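Geranyltranstransferase (PDB 4LLS) probably condenses isopentenyl diphosphate with an allylic diphosphate such as farnesyl diphosphate, lengthening the isoprenoid chain in a metal-dependent reaction. Local coordinates at residues P48-S60 against K122-L135. Sequence-based numbering, arbitrary orientation.
Sequences PLPIVEAMAHATS and KWDDATAVLAGDAL. With GST (geranyl S-thiolodiphosphate), chain I.
Trp123 lays one face of its indole on helix 50-59, where Ala54 CB stands 4.0 Å from the centroid of the six-membered ring, almost straight over it, in a CH-pi contact; Lys122 CG lies over the opposite face, near its rim. The edge of the indole, at CZ3, points into the face of the His57 ring, a T-shaped pair with planes at 83°. Segments 50-59 and 125-135 belong to the all-helical prenyltransferase fold of the FPP/GGPP synthases and cross at -68°, their axes 8.8 Å apart. Alanine suits this crossing: Ala54 CB meets Ala131 CB at 3.8 Å. Thr127 serves twice, giving CG2 to Ala54 and, with its N, OG1 to the capping Asp124 OD2. Replacing Trp123 by an alanine would probably uncover Ala54 and leave His57 without the edge that meets its face. With CG1 anti to its backbone N (chi1 -175°), Ile51 lays that carbon against Ala131 N, and CD1 goes on to Ala134 CB. Flexible Met55 lays SD 3.7 Å from Ala134 CB, and the bend at chi3 folds CE back onto the same methyl; Leu135 runs alongside it, the other way, and sets CD2 on Thr59 CG2. Beyond this apolar seam, Leu130 CD2 lies 3.4 Å from C9 of geranyl S-thiolodiphosphate, which Lys252 and Arg113 of the second subunit also bind. The broad indole spans a helix face yet keeps its N-H for the edge, where one water accepts from Trp123 NE1 at 2.9 Å and donates to Glu53 OE1.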
loop_
_atom_site.group_PDB
_atom_site.type_symbol
_atom_site.label_atom_id
_atom_site.label_comp_id
_atom_site.label_asym_id
_atom_site.label_seq_id
_atom_site.Cartn_x
_atom_site.Cartn_y
_atom_site.Cartn_z
ATOM N N PRO A 48 -13.210 -15.782 -2.489
ATOM C CA PRO A 48 -12.347 -16.890 -2.112
ATOM C C PRO A 48 -11.349 -17.292 -3.203
ATOM O O PRO A 48 -11.529 -18.316 -3.871
ATOM C CB PRO A 48 -13.342 -18.021 -1.840
ATOM C CG PRO A 48 -14.524 -17.708 -2.698
ATOM C CD PRO A 48 -14.595 -16.208 -2.762
ATOM N N LEU A 49 -10.341 -16.454 -3.414
ATOM C CA LEU A 49 -9.323 -16.686 -4.406
ATOM C C LEU A 49 -7.974 -16.810 -3.715
ATOM O O LEU A 49 -7.832 -16.380 -2.566
ATOM C CB LEU A 49 -9.303 -15.519 -5.391
ATOM C CG LEU A 49 -10.620 -15.354 -6.146
ATOM C CD1 LEU A 49 -10.565 -14.092 -6.992
ATOM C CD2 LEU A 49 -10.941 -16.587 -6.988
ATOM N N PRO A 50 -6.965 -17.351 -4.403
ATOM C CA PRO A 50 -5.693 -17.575 -3.743
ATOM C C PRO A 50 -5.115 -16.305 -3.116
ATOM O O PRO A 50 -4.620 -16.342 -2.001
ATOM C CB PRO A 50 -4.793 -18.091 -4.864
ATOM C CG PRO A 50 -5.746 -18.827 -5.747
ATOM C CD PRO A 50 -7.053 -18.100 -5.674
ATOM N N ILE A 51 -5.225 -15.182 -3.805
ATOM C CA ILE A 51 -4.657 -13.968 -3.258
ATOM C C ILE A 51 -5.268 -13.648 -1.895
ATOM O O ILE A 51 -4.564 -13.161 -0.997
ATOM C CB ILE A 51 -4.803 -12.806 -4.245
ATOM C CG1 ILE A 51 -4.077 -11.578 -3.697
ATOM C CG2 ILE A 51 -6.275 -12.565 -4.561
ATOM C CD1 ILE A 51 -4.975 -10.603 -2.999
ATOM N N VAL A 52 -6.568 -13.819 -1.759
ATOM C CA VAL A 52 -7.263 -13.514 -0.510
ATOM C C VAL A 52 -6.933 -14.542 0.573
ATOM O O VAL A 52 -6.777 -14.200 1.757
ATOM C CB VAL A 52 -8.785 -13.409 -0.739
ATOM C CG1 VAL A 52 -9.550 -13.199 0.551
ATOM C CG2 VAL A 52 -9.092 -12.279 -1.706
ATOM N N GLU A 53 -6.823 -15.805 0.188
ATOM C CA GLU A 53 -6.350 -16.824 1.121
ATOM C C GLU A 53 -4.939 -16.488 1.631
ATOM O O GLU A 53 -4.621 -16.690 2.808
ATOM C CB GLU A 53 -6.394 -18.201 0.459
ATOM C CG GLU A 53 -7.828 -18.633 0.223
ATOM C CD GLU A 53 -7.958 -19.993 -0.439
ATOM O OE1 GLU A 53 -6.972 -20.768 -0.461
ATOM O OE2 GLU A 53 -9.068 -20.283 -0.942
ATOM N N ALA A 54 -4.095 -15.995 0.733
ATOM C CA ALA A 54 -2.742 -15.538 1.081
ATOM C C ALA A 54 -2.740 -14.308 2.013
ATOM O O ALA A 54 -1.957 -14.222 2.943
ATOM C CB ALA A 54 -1.934 -15.246 -0.173
ATOM N N MET A 55 -3.679 -13.397 1.795
ATOM C CA MET A 55 -3.852 -12.282 2.710
ATOM C C MET A 55 -4.181 -12.786 4.115
ATOM O O MET A 55 -3.675 -12.239 5.103
ATOM C CB MET A 55 -4.955 -11.352 2.240
ATOM C CG MET A 55 -4.588 -10.547 1.005
ATOM S SD MET A 55 -5.973 -9.673 0.237
ATOM C CE MET A 55 -6.158 -8.294 1.366
ATOM N N ALA A 56 -5.076 -13.769 4.224
ATOM C CA ALA A 56 -5.472 -14.304 5.507
ATOM C C ALA A 56 -4.296 -15.051 6.145
ATOM O O ALA A 56 -4.042 -14.939 7.358
ATOM C CB ALA A 56 -6.636 -15.245 5.337
ATOM N N HIS A 57 -3.551 -15.783 5.332
ATOM C CA HIS A 57 -2.379 -16.514 5.817
ATOM C C HIS A 57 -1.389 -15.548 6.460
ATOM O O HIS A 57 -0.810 -15.807 7.512
ATOM C CB HIS A 57 -1.741 -17.243 4.651
ATOM C CG HIS A 57 -0.682 -18.222 5.037
ATOM N ND1 HIS A 57 0.663 -17.979 4.905
ATOM C CD2 HIS A 57 -0.793 -19.505 5.456
ATOM C CE1 HIS A 57 1.344 -19.069 5.232
ATOM N NE2 HIS A 57 0.481 -19.996 5.594
ATOM N N ALA A 58 -1.103 -14.474 5.740
ATOM C CA ALA A 58 -0.084 -13.517 6.131
ATOM C C ALA A 58 -0.436 -12.688 7.352
ATOM O O ALA A 58 0.476 -12.128 8.020
ATOM C CB ALA A 58 0.201 -12.573 4.960
ATOM N N THR A 59 -1.721 -12.554 7.638
ATOM C CA THR A 59 -2.165 -11.802 8.757
ATOM C C THR A 59 -2.501 -12.630 9.992
ATOM O O THR A 59 -2.854 -12.062 11.013
ATOM C CB THR A 59 -3.369 -10.901 8.394
ATOM O OG1 THR A 59 -4.423 -11.664 7.774
ATOM C CG2 THR A 59 -2.931 -9.778 7.487
ATOM N N SER A 60 -2.475 -13.958 9.873
ATOM C CA SER A 60 -2.752 -14.835 10.978
ATOM C C SER A 60 -1.503 -14.918 11.864
ATOM O O SER A 60 -0.370 -14.868 11.391
ATOM C CB SER A 60 -3.181 -16.206 10.462
ATOM O OG SER A 60 -2.131 -16.849 9.805
ATOM N N LYS A 122 4.101 -21.252 -0.150
ATOM C CA LYS A 122 2.820 -21.921 -0.160
ATOM C C LYS A 122 2.053 -21.710 -1.468
ATOM O O LYS A 122 1.288 -22.562 -1.912
ATOM C CB LYS A 122 1.991 -21.481 1.043
ATOM C CG LYS A 122 0.668 -22.199 1.220
ATOM C CD LYS A 122 0.132 -21.995 2.628
ATOM C CE LYS A 122 -1.309 -22.454 2.768
ATOM N NZ LYS A 122 -1.436 -23.915 2.565
ATOM N N TRP A 123 2.225 -20.538 -2.054
ATOM C CA TRP A 123 1.647 -20.239 -3.338
ATOM C C TRP A 123 2.783 -20.035 -4.354
ATOM O O TRP A 123 3.396 -21.012 -4.788
ATOM C CB TRP A 123 0.704 -19.019 -3.189
ATOM C CG TRP A 123 -0.596 -19.345 -2.514
ATOM C CD1 TRP A 123 -1.708 -19.827 -3.097
ATOM C CD2 TRP A 123 -0.897 -19.233 -1.111
ATOM N NE1 TRP A 123 -2.704 -19.996 -2.172
ATOM C CE2 TRP A 123 -2.225 -19.647 -0.935
ATOM C CE3 TRP A 123 -0.212 -18.717 -0.009
ATOM C CZ2 TRP A 123 -2.849 -19.680 0.320
ATOM C CZ3 TRP A 123 -0.828 -18.760 1.239
ATOM C CH2 TRP A 123 -2.139 -19.232 1.389
ATOM N N ASP A 124 3.119 -18.789 -4.692
ATOM C CA ASP A 124 4.182 -18.450 -5.622
ATOM C C ASP A 124 4.502 -16.954 -5.475
ATOM O O ASP A 124 3.858 -16.266 -4.657
ATOM C CB ASP A 124 3.792 -18.804 -7.078
ATOM C CG ASP A 124 2.494 -18.156 -7.529
ATOM O OD1 ASP A 124 1.824 -18.731 -8.412
ATOM O OD2 ASP A 124 2.116 -17.058 -7.052
ATOM N N ASP A 125 5.542 -16.492 -6.166
ATOM C CA ASP A 125 6.046 -15.147 -5.955
ATOM C C ASP A 125 4.945 -14.144 -6.327
ATOM O O ASP A 125 4.798 -13.131 -5.647
ATOM C CB ASP A 125 7.308 -14.855 -6.773
ATOM C CG ASP A 125 8.511 -15.629 -6.296
ATOM O OD1 ASP A 125 8.406 -16.380 -5.310
ATOM O OD2 ASP A 125 9.578 -15.547 -6.972
ATOM N N ALA A 126 4.248 -14.338 -7.436
ATOM C CA ALA A 126 3.251 -13.338 -7.898
ATOM C C ALA A 126 2.164 -13.176 -6.841
ATOM O O ALA A 126 1.715 -12.055 -6.541
ATOM C CB ALA A 126 2.606 -13.776 -9.202
ATOM N N THR A 127 1.713 -14.290 -6.302
ATOM C CA THR A 127 0.682 -14.251 -5.278
ATOM C C THR A 127 1.196 -13.479 -4.050
ATOM O O THR A 127 0.431 -12.691 -3.455
ATOM C CB THR A 127 0.251 -15.684 -4.900
ATOM O OG1 THR A 127 -0.242 -16.337 -6.072
ATOM C CG2 THR A 127 -0.820 -15.678 -3.869
ATOM N N ALA A 128 2.471 -13.643 -3.703
ATOM C CA ALA A 128 3.054 -12.952 -2.568
ATOM C C ALA A 128 3.132 -11.463 -2.845
ATOM O O ALA A 128 2.782 -10.633 -1.974
ATOM C CB ALA A 128 4.404 -13.532 -2.204
ATOM N N VAL A 129 3.598 -11.076 -4.035
ATOM C CA VAL A 129 3.648 -9.663 -4.383
ATOM C C VAL A 129 2.257 -9.048 -4.266
ATOM O O VAL A 129 2.085 -7.990 -3.604
ATOM C CB VAL A 129 4.208 -9.445 -5.792
ATOM C CG1 VAL A 129 4.009 -7.983 -6.223
ATOM C CG2 VAL A 129 5.686 -9.851 -5.871
ATOM N N LEU A 130 1.252 -9.707 -4.814
ATOM C CA LEU A 130 -0.080 -9.116 -4.872
ATOM C C LEU A 130 -0.747 -9.131 -3.519
ATOM O O LEU A 130 -1.460 -8.180 -3.164
ATOM C CB LEU A 130 -0.969 -9.792 -5.950
ATOM C CG LEU A 130 -0.515 -9.562 -7.404
ATOM C CD1 LEU A 130 -1.395 -10.433 -8.287
ATOM C CD2 LEU A 130 -0.621 -8.115 -7.818
ATOM N N ALA A 131 -0.548 -10.194 -2.733
ATOM C CA ALA A 131 -1.139 -10.230 -1.411
ATOM C C ALA A 131 -0.530 -9.121 -0.556
ATOM O O ALA A 131 -1.279 -8.482 0.193
ATOM C CB ALA A 131 -0.909 -11.593 -0.738
ATOM N N GLY A 132 0.784 -8.895 -0.608
ATOM C CA GLY A 132 1.382 -7.798 0.120
ATOM C C GLY A 132 0.820 -6.465 -0.356
ATOM O O GLY A 132 0.491 -5.616 0.455
ATOM N N ASP A 133 0.626 -6.297 -1.668
ATOM C CA ASP A 133 0.116 -5.063 -2.241
ATOM C C ASP A 133 -1.285 -4.798 -1.648
ATOM O O ASP A 133 -1.586 -3.673 -1.201
ATOM C CB ASP A 133 0.061 -5.156 -3.767
ATOM C CG ASP A 133 1.395 -5.001 -4.425
ATOM O OD1 ASP A 133 2.345 -4.559 -3.760
ATOM O OD2 ASP A 133 1.462 -5.313 -5.642
ATOM N N ALA A 134 -2.160 -5.827 -1.643
ATOM C CA ALA A 134 -3.534 -5.673 -1.216
ATOM C C ALA A 134 -3.606 -5.445 0.284
ATOM O O ALA A 134 -4.582 -4.866 0.763
ATOM C CB ALA A 134 -4.407 -6.860 -1.621
ATOM N N LEU A 135 -2.644 -5.979 1.030
ATOM C CA LEU A 135 -2.605 -5.768 2.477
ATOM C C LEU A 135 -2.218 -4.343 2.826
ATOM O O LEU A 135 -2.762 -3.776 3.778
ATOM C CB LEU A 135 -1.683 -6.777 3.162
ATOM C CG LEU A 135 -2.263 -8.187 3.340
ATOM C CD1 LEU A 135 -1.159 -9.129 3.773
ATOM C CD2 LEU A 135 -3.422 -8.195 4.318
HETATM P PA GST I . -0.516 -3.278 -20.338
HETATM O O1A GST I . -1.055 -3.934 -21.616
HETATM O O2A GST I . 0.652 -4.019 -19.698
HETATM O O3A GST I . -0.329 -1.791 -20.405
HETATM O O1B GST I . -1.670 -3.450 -19.304
HETATM P PB GST I . -2.436 -4.821 -19.218
HETATM O O2B GST I . -1.509 -5.936 -18.979
HETATM O O3B GST I . -3.395 -5.039 -20.508
HETATM S S1 GST I . -3.529 -4.434 -17.611
HETATM C C1 GST I . -2.176 -3.800 -16.671
HETATM C C2 GST I . -2.409 -4.096 -15.217
HETATM C C3 GST I . -2.939 -3.180 -14.403
HETATM C C10 GST I . -3.341 -1.833 -14.924
HETATM C C4 GST I . -3.233 -3.544 -12.983
HETATM C C5 GST I . -2.084 -4.375 -12.402
HETATM C C6 GST I . -2.479 -4.676 -10.990
HETATM C C7 GST I . -1.634 -4.956 -9.996
HETATM C C9 GST I . -2.279 -5.221 -8.670
HETATM C C8 GST I . -0.142 -4.959 -10.115
HETATM O O HOH W 1 -5.124 -21.468 -2.764
#